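Local structure of maternal protein tudor (Drosophila melanogaster, 4Q5W) at residues 6-11 and 17-22; 63-68 and 101-106; 116-121 and 168-173. The protein probably works with the Piwi proteins Aub and AGO3 in piRNA-mediated transposon repression, and is required in oogenesis for primordial germ cell formation and normal abdominal segmentation. All blocks are in the same frame, centred on the assembly; numbering follows the deposited sequence.

Contact 1 of 3, residues 6-11 and 17-22; sequences AIITHV and IYLQFS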
loop_
_atom_site.group_PDB
_atom_site.type_symbol
_atom_site.label_atom_id
_atom_site.label_comp_id
_atom_site.label_asym_id
_atom_site.label_seq_id
_atom_site.Cartn_x
_atom_site.Cartn_y
_atom_site.Cartn_z
ATOM N N ALA A 6 -3.145 -1.402 12.540
ATOM C CA ALA A 6 -2.415 -0.922 11.375
ATOM C C ALA A 6 -3.355 -0.180 10.440
ATOM O O ALA A 6 -4.580 -0.250 10.579
ATOM C CB ALA A 6 -1.760 -2.086 10.647
ATOM N N ILE A 7 -2.777 0.546 9.492
ATOM C CA ILE A 7 -3.557 1.195 8.441
ATOM C C ILE A 7 -3.175 0.624 7.084
ATOM O O ILE A 7 -1.992 0.587 6.729
ATOM C CB ILE A 7 -3.310 2.702 8.399
ATOM C CG1 ILE A 7 -3.797 3.364 9.687
ATOM C CG2 ILE A 7 -4.002 3.323 7.183
ATOM C CD1 ILE A 7 -3.422 4.827 9.776
ATOM N N ILE A 8 -4.165 0.167 6.323
ATOM C CA ILE A 8 -3.895 -0.340 4.981
ATOM C C ILE A 8 -3.698 0.825 4.023
ATOM O O ILE A 8 -4.565 1.691 3.888
ATOM C CB ILE A 8 -5.008 -1.296 4.508
ATOM C CG1 ILE A 8 -4.986 -2.542 5.399
ATOM C CG2 ILE A 8 -4.819 -1.683 3.038
ATOM C CD1 ILE A 8 -6.116 -3.525 5.146
ATOM N N THR A 9 -2.526 0.849 3.390
ATOM C CA THR A 9 -2.140 1.941 2.499
ATOM C C THR A 9 -2.178 1.568 1.014
ATOM O O THR A 9 -2.247 2.454 0.158
ATOM C CB THR A 9 -0.749 2.510 2.870
ATOM O OG1 THR A 9 0.194 1.444 3.006
ATOM C CG2 THR A 9 -0.824 3.279 4.173
ATOM N N HIS A 10 -2.143 0.273 0.704
ATOM C CA HIS A 10 -2.261 -0.166 -0.693
ATOM C C HIS A 10 -2.634 -1.627 -0.799
ATOM O O HIS A 10 -2.074 -2.474 -0.111
ATOM C CB HIS A 10 -0.954 0.041 -1.473
ATOM C CG HIS A 10 -1.021 -0.443 -2.891
ATOM N ND1 HIS A 10 -1.830 0.149 -3.839
ATOM C CD2 HIS A 10 -0.397 -1.469 -3.518
ATOM C CE1 HIS A 10 -1.696 -0.487 -4.990
ATOM N NE2 HIS A 10 -0.835 -1.477 -4.821
ATOM N N VAL A 11 -3.564 -1.928 -1.693
ATOM C CA VAL A 11 -3.918 -3.315 -1.952
ATOM C C VAL A 11 -3.526 -3.709 -3.364
ATOM O O VAL A 11 -4.053 -3.160 -4.325
ATOM C CB VAL A 11 -5.421 -3.541 -1.776
ATOM C CG1 VAL A 11 -5.792 -4.975 -2.198
ATOM C CG2 VAL A 11 -5.804 -3.281 -0.343
ATOM N N ILE A 17 -0.924 -7.077 0.625
ATOM C CA ILE A 17 -1.518 -5.873 1.175
ATOM C C ILE A 17 -0.453 -5.117 1.955
ATOM O O ILE A 17 0.190 -5.693 2.826
ATOM C CB ILE A 17 -2.675 -6.242 2.133
ATOM C CG1 ILE A 17 -3.744 -7.050 1.397
ATOM C CG2 ILE A 17 -3.311 -4.992 2.756
ATOM C CD1 ILE A 17 -4.819 -7.574 2.333
ATOM N N TYR A 18 -0.265 -3.840 1.626
ATOM C CA TYR A 18 0.670 -2.966 2.339
ATOM C C TYR A 18 0.008 -2.332 3.556
ATOM O O TYR A 18 -1.046 -1.713 3.426
ATOM C CB TYR A 18 1.154 -1.849 1.405
ATOM C CG TYR A 18 2.115 -2.315 0.334
ATOM C CD1 TYR A 18 1.650 -2.913 -0.831
ATOM C CD2 TYR A 18 3.480 -2.133 0.482
ATOM C CE1 TYR A 18 2.527 -3.332 -1.817
ATOM C CE2 TYR A 18 4.369 -2.549 -0.501
ATOM C CZ TYR A 18 3.885 -3.147 -1.647
ATOM O OH TYR A 18 4.767 -3.561 -2.622
ATOM N N LEU A 19 0.619 -2.485 4.735
ATOM C CA LEU A 19 0.079 -1.918 5.969
ATOM C C LEU A 19 1.143 -1.169 6.738
ATOM O O LEU A 19 2.283 -1.615 6.814
ATOM C CB LEU A 19 -0.422 -3.015 6.926
ATOM C CG LEU A 19 -1.686 -3.798 6.616
ATOM C CD1 LEU A 19 -1.361 -4.780 5.552
ATOM C CD2 LEU A 19 -2.204 -4.512 7.842
ATOM N N GLN A 20 0.749 -0.069 7.364
ATOM C CA GLN A 20 1.639 0.627 8.280
ATOM C C GLN A 20 1.210 0.323 9.704
ATOM O O GLN A 20 0.129 0.714 10.121
ATOM C CB GLN A 20 1.588 2.128 8.023
ATOM C CG GLN A 20 2.054 2.502 6.622
ATOM C CD GLN A 20 1.928 3.983 6.364
ATOM O OE1 GLN A 20 1.301 4.709 7.140
ATOM N NE2 GLN A 20 2.546 4.449 5.285
ATOM N N PHE A 21 2.053 -0.390 10.446
ATOM C CA PHE A 21 1.718 -0.747 11.823
ATOM C C PHE A 21 1.874 0.459 12.736
ATOM O O PHE A 21 2.735 1.309 12.501
ATOM C CB PHE A 21 2.553 -1.933 12.287
ATOM C CG PHE A 21 2.093 -3.229 11.695
ATOM C CD1 PHE A 21 2.614 -3.679 10.500
ATOM C CD2 PHE A 21 1.107 -3.976 12.320
ATOM C CE1 PHE A 21 2.172 -4.864 9.933
ATOM C CE2 PHE A 21 0.662 -5.170 11.761
ATOM C CZ PHE A 21 1.198 -5.610 10.570
ATOM N N SER A 22 1.026 0.539 13.760
ATOM C CA SER A 22 0.903 1.767 14.559
ATOM C C SER A 22 2.195 2.214 15.226
ATOM O O SER A 22 2.381 3.407 15.466
ATOM C CB SER A 22 -0.238 1.660 15.591
ATOM O OG SER A 22 0.068 0.759 16.645
#

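Contact 2 of 3, residues 63-68 and 101-106; sequences FYRSRI and TLIKPV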
loop_
_atom_site.group_PDB
_atom_site.type_symbol
_atom_site.label_atom_id
_atom_site.label_comp_id
_atom_site.label_asym_id
_atom_site.label_seq_id
_atom_site.Cartn_x
_atom_site.Cartn_y
_atom_site.Cartn_z
ATOM N N PHE A 63 5.433 15.136 -1.276
ATOM C CA PHE A 63 6.639 14.394 -1.648
ATOM C C PHE A 63 6.797 13.068 -0.904
ATOM O O PHE A 63 6.471 12.969 0.277
ATOM C CB PHE A 63 7.877 15.282 -1.472
ATOM C CG PHE A 63 7.918 16.461 -2.420
ATOM C CD1 PHE A 63 7.343 17.673 -2.068
ATOM C CD2 PHE A 63 8.527 16.354 -3.659
ATOM C CE1 PHE A 63 7.371 18.755 -2.933
ATOM C CE2 PHE A 63 8.570 17.439 -4.529
ATOM C CZ PHE A 63 7.989 18.640 -4.167
ATOM N N TYR A 64 7.305 12.059 -1.610
ATOM C CA TYR A 64 7.369 10.694 -1.104
ATOM C C TYR A 64 8.689 10.004 -1.442
ATOM O O TYR A 64 9.252 10.203 -2.526
ATOM C CB TYR A 64 6.256 9.878 -1.745
ATOM C CG TYR A 64 4.873 10.279 -1.313
ATOM C CD1 TYR A 64 4.210 11.334 -1.914
ATOM C CD2 TYR A 64 4.222 9.579 -0.311
ATOM C CE1 TYR A 64 2.926 11.702 -1.510
ATOM C CE2 TYR A 64 2.941 9.930 0.091
ATOM C CZ TYR A 64 2.299 10.983 -0.513
ATOM O OH TYR A 64 1.026 11.324 -0.107
ATOM N N ARG A 65 9.169 9.165 -0.530
ATOM C CA ARG A 65 10.279 8.294 -0.855
ATOM C C ARG A 65 9.836 7.309 -1.921
ATOM O O ARG A 65 8.738 6.754 -1.843
ATOM C CB ARG A 65 10.755 7.526 0.372
ATOM C CG ARG A 65 11.328 8.419 1.460
ATOM C CD ARG A 65 12.256 7.623 2.346
ATOM N NE ARG A 65 11.538 6.599 3.101
ATOM C CZ ARG A 65 12.140 5.658 3.818
ATOM N NH1 ARG A 65 11.417 4.757 4.480
ATOM N NH2 ARG A 65 13.466 5.626 3.873
ATOM N N SER A 66 10.695 7.080 -2.907
ATOM C CA SER A 66 10.320 6.258 -4.049
ATOM C C SER A 66 11.429 5.334 -4.514
ATOM O O SER A 66 12.604 5.569 -4.242
ATOM C CB SER A 66 9.905 7.153 -5.216
ATOM O OG SER A 66 10.915 8.121 -5.476
ATOM N N ARG A 67 11.041 4.292 -5.247
ATOM C CA ARG A 67 11.990 3.399 -5.897
ATOM C C ARG A 67 11.551 3.219 -7.343
ATOM O O ARG A 67 10.365 3.045 -7.626
ATOM C CB ARG A 67 12.069 2.035 -5.194
ATOM C CG ARG A 67 12.998 1.043 -5.880
ATOM C CD ARG A 67 13.310 -0.175 -5.005
ATOM N NE ARG A 67 12.113 -0.703 -4.350
ATOM C CZ ARG A 67 11.268 -1.559 -4.916
ATOM N NH1 ARG A 67 10.210 -1.994 -4.241
ATOM N NH2 ARG A 67 11.482 -1.988 -6.155
ATOM N N ILE A 68 12.507 3.278 -8.259
ATOM C CA ILE A 68 12.204 3.152 -9.677
ATOM C C ILE A 68 11.822 1.719 -10.026
ATOM O O ILE A 68 12.597 0.787 -9.799
ATOM C CB ILE A 68 13.403 3.576 -10.549
ATOM C CG1 ILE A 68 13.862 4.992 -10.181
ATOM C CG2 ILE A 68 13.047 3.497 -12.025
ATOM C CD1 ILE A 68 12.826 6.066 -10.426
ATOM N N THR A 101 18.533 7.293 4.048
ATOM C CA THR A 101 19.149 6.169 3.340
ATOM C C THR A 101 18.977 4.806 4.018
ATOM O O THR A 101 18.724 3.799 3.360
ATOM C CB THR A 101 20.650 6.421 3.120
ATOM O OG1 THR A 101 20.831 7.713 2.527
ATOM C CG2 THR A 101 21.248 5.348 2.222
ATOM N N LEU A 102 19.130 4.775 5.338
ATOM C CA LEU A 102 19.095 3.499 6.060
ATOM C C LEU A 102 17.756 3.173 6.721
ATOM O O LEU A 102 17.621 2.143 7.373
ATOM C CB LEU A 102 20.187 3.481 7.125
ATOM C CG LEU A 102 21.591 3.683 6.568
ATOM C CD1 LEU A 102 22.554 3.965 7.694
ATOM C CD2 LEU A 102 21.993 2.440 5.811
ATOM N N ILE A 103 16.778 4.052 6.564
ATOM C CA ILE A 103 15.463 3.832 7.157
ATOM C C ILE A 103 14.635 2.918 6.257
ATOM O O ILE A 103 14.333 3.266 5.123
ATOM C CB ILE A 103 14.701 5.159 7.348
ATOM C CG1 ILE A 103 15.599 6.204 8.030
ATOM C CG2 ILE A 103 13.399 4.924 8.119
ATOM C CD1 ILE A 103 16.051 5.825 9.426
ATOM N N LYS A 104 14.252 1.755 6.775
ATOM C CA LYS A 104 13.454 0.806 5.999
ATOM C C LYS A 104 12.094 1.395 5.592
ATOM O O LYS A 104 11.600 2.330 6.224
ATOM C CB LYS A 104 13.236 -0.495 6.793
ATOM C CG LYS A 104 14.497 -1.220 7.208
ATOM C CD LYS A 104 15.242 -1.824 6.026
ATOM C CE LYS A 104 16.457 -2.607 6.506
ATOM N NZ LYS A 104 17.663 -2.345 5.676
ATOM N N PRO A 105 11.493 0.859 4.517
ATOM C CA PRO A 105 10.142 1.304 4.158
ATOM C C PRO A 105 9.195 1.113 5.334
ATOM O O PRO A 105 9.272 0.109 6.044
ATOM C CB PRO A 105 9.746 0.351 3.021
ATOM C CG PRO A 105 11.016 -0.143 2.461
ATOM C CD PRO A 105 11.985 -0.194 3.609
ATOM N N VAL A 106 8.304 2.072 5.527
ATOM C CA VAL A 106 7.394 2.046 6.666
ATOM C C VAL A 106 6.389 0.903 6.515
ATOM O O VAL A 106 6.288 0.035 7.394
ATOM C CB VAL A 106 6.686 3.390 6.801
ATOM C CG1 VAL A 106 5.570 3.320 7.843
ATOM C CG2 VAL A 106 7.702 4.465 7.172
#

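Contact 3 of 3, residues 116-121 and 168-173; sequences AIFEKN and EHLQKL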
loop_
_atom_site.group_PDB
_atom_site.type_symbol
_atom_site.label_atom_id
_atom_site.label_comp_id
_atom_site.label_asym_id
_atom_site.label_seq_id
_atom_site.Cartn_x
_atom_site.Cartn_y
_atom_site.Cartn_z
ATOM N N ALA A 116 -10.542 -19.393 -3.140
ATOM C CA ALA A 116 -10.837 -19.495 -4.564
ATOM C C ALA A 116 -11.862 -18.447 -5.015
ATOM O O ALA A 116 -11.905 -18.077 -6.188
ATOM C CB ALA A 116 -11.312 -20.904 -4.918
ATOM N N ILE A 117 -12.679 -17.968 -4.082
ATOM C CA ILE A 117 -13.625 -16.909 -4.392
ATOM C C ILE A 117 -12.860 -15.666 -4.828
ATOM O O ILE A 117 -13.234 -14.997 -5.789
ATOM C CB ILE A 117 -14.535 -16.585 -3.182
ATOM C CG1 ILE A 117 -15.377 -17.818 -2.825
ATOM C CG2 ILE A 117 -15.435 -15.400 -3.502
ATOM C CD1 ILE A 117 -16.169 -17.675 -1.525
ATOM N N PHE A 118 -11.765 -15.379 -4.134
ATOM C CA PHE A 118 -10.969 -14.208 -4.458
ATOM C C PHE A 118 -10.269 -14.382 -5.798
ATOM O O PHE A 118 -10.126 -13.420 -6.553
ATOM C CB PHE A 118 -9.904 -13.946 -3.396
ATOM C CG PHE A 118 -10.444 -13.726 -2.011
ATOM C CD1 PHE A 118 -11.747 -13.304 -1.805
ATOM C CD2 PHE A 118 -9.632 -13.937 -0.910
ATOM C CE1 PHE A 118 -12.230 -13.092 -0.513
ATOM C CE2 PHE A 118 -10.104 -13.729 0.370
ATOM C CZ PHE A 118 -11.410 -13.309 0.569
ATOM N N GLU A 119 -9.814 -15.602 -6.086
ATOM C CA GLU A 119 -9.012 -15.847 -7.289
ATOM C C GLU A 119 -9.852 -15.959 -8.559
ATOM O O GLU A 119 -9.392 -15.631 -9.657
ATOM C CB GLU A 119 -8.168 -17.116 -7.128
ATOM C CG GLU A 119 -7.285 -17.120 -5.890
ATOM C CD GLU A 119 -6.241 -16.022 -5.906
ATOM O OE1 GLU A 119 -5.877 -15.541 -7.005
ATOM O OE2 GLU A 119 -5.780 -15.640 -4.809
ATOM N N LYS A 120 -11.075 -16.440 -8.409
ATOM C CA LYS A 120 -11.957 -16.647 -9.546
ATOM C C LYS A 120 -12.725 -15.376 -9.895
ATOM O O LYS A 120 -13.350 -15.283 -10.951
ATOM C CB LYS A 120 -12.916 -17.802 -9.249
ATOM C CG LYS A 120 -12.235 -19.166 -9.305
ATOM C CD LYS A 120 -13.151 -20.301 -8.869
ATOM C CE LYS A 120 -12.503 -21.656 -9.154
ATOM N NZ LYS A 120 -13.450 -22.802 -9.025
ATOM N N ASN A 121 -12.670 -14.403 -8.995
ATOM C CA ASN A 121 -13.447 -13.179 -9.125
ATOM C C ASN A 121 -12.593 -12.000 -8.689
ATOM O O ASN A 121 -12.932 -11.303 -7.746
ATOM C CB ASN A 121 -14.700 -13.257 -8.239
ATOM C CG ASN A 121 -15.542 -14.490 -8.532
ATOM O OD1 ASN A 121 -16.215 -14.557 -9.552
ATOM N ND2 ASN A 121 -15.505 -15.472 -7.633
ATOM N N GLU A 168 -13.873 -13.413 6.062
ATOM C CA GLU A 168 -15.183 -14.013 5.950
ATOM C C GLU A 168 -16.213 -13.069 5.336
ATOM O O GLU A 168 -17.019 -13.492 4.518
ATOM C CB GLU A 168 -15.650 -14.535 7.309
ATOM C CG GLU A 168 -14.803 -15.696 7.828
ATOM C CD GLU A 168 -13.544 -15.263 8.564
ATOM O OE1 GLU A 168 -13.299 -14.044 8.675
ATOM O OE2 GLU A 168 -12.801 -16.154 9.044
ATOM N N HIS A 169 -16.192 -11.796 5.731
ATOM C CA HIS A 169 -17.167 -10.845 5.213
ATOM C C HIS A 169 -16.993 -10.579 3.723
ATOM O O HIS A 169 -17.972 -10.449 2.978
ATOM C CB HIS A 169 -17.078 -9.517 5.957
ATOM C CG HIS A 169 -18.291 -8.665 5.793
ATOM N ND1 HIS A 169 -19.472 -8.926 6.451
ATOM C CD2 HIS A 169 -18.526 -7.587 5.006
ATOM C CE1 HIS A 169 -20.375 -8.027 6.100
ATOM N NE2 HIS A 169 -19.823 -7.197 5.233
ATOM N N LEU A 170 -15.743 -10.502 3.287
ATOM C CA LEU A 170 -15.467 -10.225 1.877
ATOM C C LEU A 170 -15.953 -11.375 1.005
ATOM O O LEU A 170 -16.539 -11.155 -0.056
ATOM C CB LEU A 170 -13.978 -9.989 1.656
ATOM C CG LEU A 170 -13.580 -9.530 0.256
ATOM C CD1 LEU A 170 -14.301 -8.239 -0.142
ATOM C CD2 LEU A 170 -12.075 -9.339 0.191
ATOM N N GLN A 171 -15.728 -12.602 1.461
ATOM C CA GLN A 171 -16.244 -13.762 0.739
ATOM C C GLN A 171 -17.760 -13.713 0.636
ATOM O O GLN A 171 -18.331 -13.979 -0.428
ATOM C CB GLN A 171 -15.843 -15.053 1.432
ATOM C CG GLN A 171 -14.378 -15.411 1.284
ATOM C CD GLN A 171 -14.023 -16.647 2.073
ATOM O OE1 GLN A 171 -13.919 -17.743 1.516
ATOM N NE2 GLN A 171 -13.831 -16.484 3.376
ATOM N N LYS A 172 -18.400 -13.370 1.746
ATOM C CA LYS A 172 -19.859 -13.291 1.816
ATOM C C LYS A 172 -20.436 -12.262 0.849
ATOM O O LYS A 172 -21.385 -12.560 0.128
ATOM C CB LYS A 172 -20.320 -12.998 3.247
ATOM C CG LYS A 172 -21.839 -12.939 3.382
ATOM C CD LYS A 172 -22.283 -12.866 4.831
ATOM C CE LYS A 172 -22.057 -11.501 5.423
ATOM N NZ LYS A 172 -22.553 -11.450 6.829
ATOM N N LEU A 173 -19.866 -11.057 0.839
ATOM C CA LEU A 173 -20.313 -9.990 -0.060
ATOM C C LEU A 173 -20.140 -10.322 -1.541
ATOM O O LEU A 173 -21.010 -10.008 -2.348
ATOM C CB LEU A 173 -19.604 -8.671 0.243
ATOM C CG LEU A 173 -19.862 -7.992 1.590
ATOM C CD1 LEU A 173 -19.153 -6.653 1.661
ATOM C CD2 LEU A 173 -21.361 -7.809 1.859
#

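Contact 1 of 3, residues 6-11 and 17-22
Ile7 and Gln20 face each other as a hydrogen-bonded pair in the antiparallel hairpin 5-11/16-21, the first two strands of the staphylococcal-nuclease-like half of this extended Tudor domain. Each gives its N-H to the other's carbonyl, Gln20 N reaching Ile7 O at 2.9 Å. The tight side is the one carrying Ala6, Ile8, Ile17, Leu19 and Phe21, which packs against helix 122-134 and Val142 of strand 139-144. There Ala6 CB sits over one face of the Phe21 ring, 4.2 Å from its centroid, and also meets Leu19 CD2. Ile8 forks between two neighbours. With CG1 turned beside its own backbone N (chi1 -66°), that branch lies alongside Leu19 CG at 3.7 Å, while CG2 touches Ile17 CG2 at 3.6 Å. With an alanine here, Ile17 CG2 and Leu19 CG would probably lose these partners, opening a gap beside Leu133. The opposite face is looser, and solvent reaches it along strand 6-11, at Ile7, Thr9 and His10, while Tyr18 and Gln20 are buried. The imidazole and the Tyr18 ring make only an oblique pair, their planes 52° apart, and His10 NE2 is held by Glu12 instead. Thr9 lays its methyl CG2 across the Gln20 amide, whose NE2 binds Asp83 O, while Thr9 OG1 is bonded to Tyr84 O. Between Ile8 and His10 the register slips by one residue in a classic beta bulge: Thr9 N bonds Tyr18 O at 3.0 Å, and Tyr18 N returns a 2.9 Å bond to His10 O.

Contact 2 of 3, residues 63-68 and 101-106
Arg65 reaches from strand 63-71 to the carbonyls of Ile103 and Lys104, and this one guanidinium carries nearly the whole contact. The straighter bond runs from Arg65 NH2 to Ile103 O at 2.8 Å, with an N-H...O angle of 160°. Arg65 NH1 gives its main bond across the contact to Lys104 O, 3.0 Å away, and adds a weak one to Ile103 O, which is thus shared by both terminal nitrogens. Asp83 is an equally direct partner, its OD1 forming a salt bridge with Arg65 NH1. The two carbonyl oxygens do not receive the group alike. Both lie at its edge, close to its plane, but NH1 stands well above the carbonyl plane of Lys104, 58° out of it, whereas NH2 is only moderately tilted from that of Ile103. Beside the polar grip, Ile103 CB comes within 3.7 Å of Arg65 NH2, its side chain crossing the arginine's at about a right angle.

A bend at chi3 (-66°) in an otherwise extended chain turns the guanidinium toward the loop, bridging backbones whose nearest CA atoms, those of Arg65 and Pro105, are 8.6 Å apart. One step outward, Asp83 OD1 also accepts the N-H of Val106, so one carboxylate oxygen ties the arginine and the loop together. The buried charge is thereby probably well compensated. The arginine side chain also packs on Leu96 and on Ile31 and Leu35 of helix 25-37, while its backbone bonds Ile82, just past the end of strand 77-81. A strand of the small antiparallel Tudor sheet is thus bound to the segment that leads out of it, at the join between the Tudor core and the nuclease-like half, the bipartite build of an extended Tudor domain.

Contact 3 of 3, residues 116-121 and 168-173
Phe118 and Ile117 of the short helix 116-120 meet Leu170 and Gln171 on helix 166-182, mostly through carbon. The two helical segments approach to 10.1 Å between axes, their directions 52° apart, and the buried surface is small. In the apolar group Phe118 does most of the work: the CE1-CZ end of its ring pushes between two side chains, with CE1 lying 3.6 Å from Gln171 CG and 3.8 Å from Leu170 CD2. Leu170 swings CG away from its own N (chi1 -173°), which brings CD2 obliquely against the ring on the side opposite Gln171 CG. Thr125 of helix 122-134 touches both Phe118 and Leu170, adding a third helix to this cluster. Ile117 is reached more lightly. Its CD1 methyl comes across the Gln171 side chain at about a right angle, 4.0 Å from Gln171 CB and 3.8 Å from OE1.

The hydrogen bonds run outside the two segments or stay within one of them. Gln171 uses OE1 to bond Ser115 OG, just before the short helix, and NE2 to bond Tyr167 O, one turn back on its own helix, which probably helps keep the CG methylene against the phenyl ring. Ser115 OG also hydrogen-bonds Ile117 N at the start of helix 116-120. At the other end, Asn121 ND2 folds back to Ile117 O at 3.0 Å, lying on a lone pair in the carbonyl plane.

Chemically, then, helices 116-120 and 166-182 meet partly through a glutamine that packs its hydrocarbon part on Phe118 and links its amide to Ser115, alongside the Phe118-Leu170 pair.

In the fold
From the N terminus, contact 1 closes first, a tight hairpin that starts the nuclease-like half. The chain then runs through helix 25-37 into the Tudor sheet, and contact 2 closes the long loop from strand 63-71 to segment 101-106, just before the chain returns to the first half at strand 108-112. Contact 3 closes last, bringing the C-terminal helix to helix 116-120. The loops follow in series; none nests or crosses. Contacts 1 and 2 touch, Gln20 CG lying 3.8 Å from Val106 CG1, so the hairpin packs on the segment leaving the Tudor sheet. Contact 3 stays about 8 Å from contact 1 at the nearest atoms, with helix 122-134 touching both.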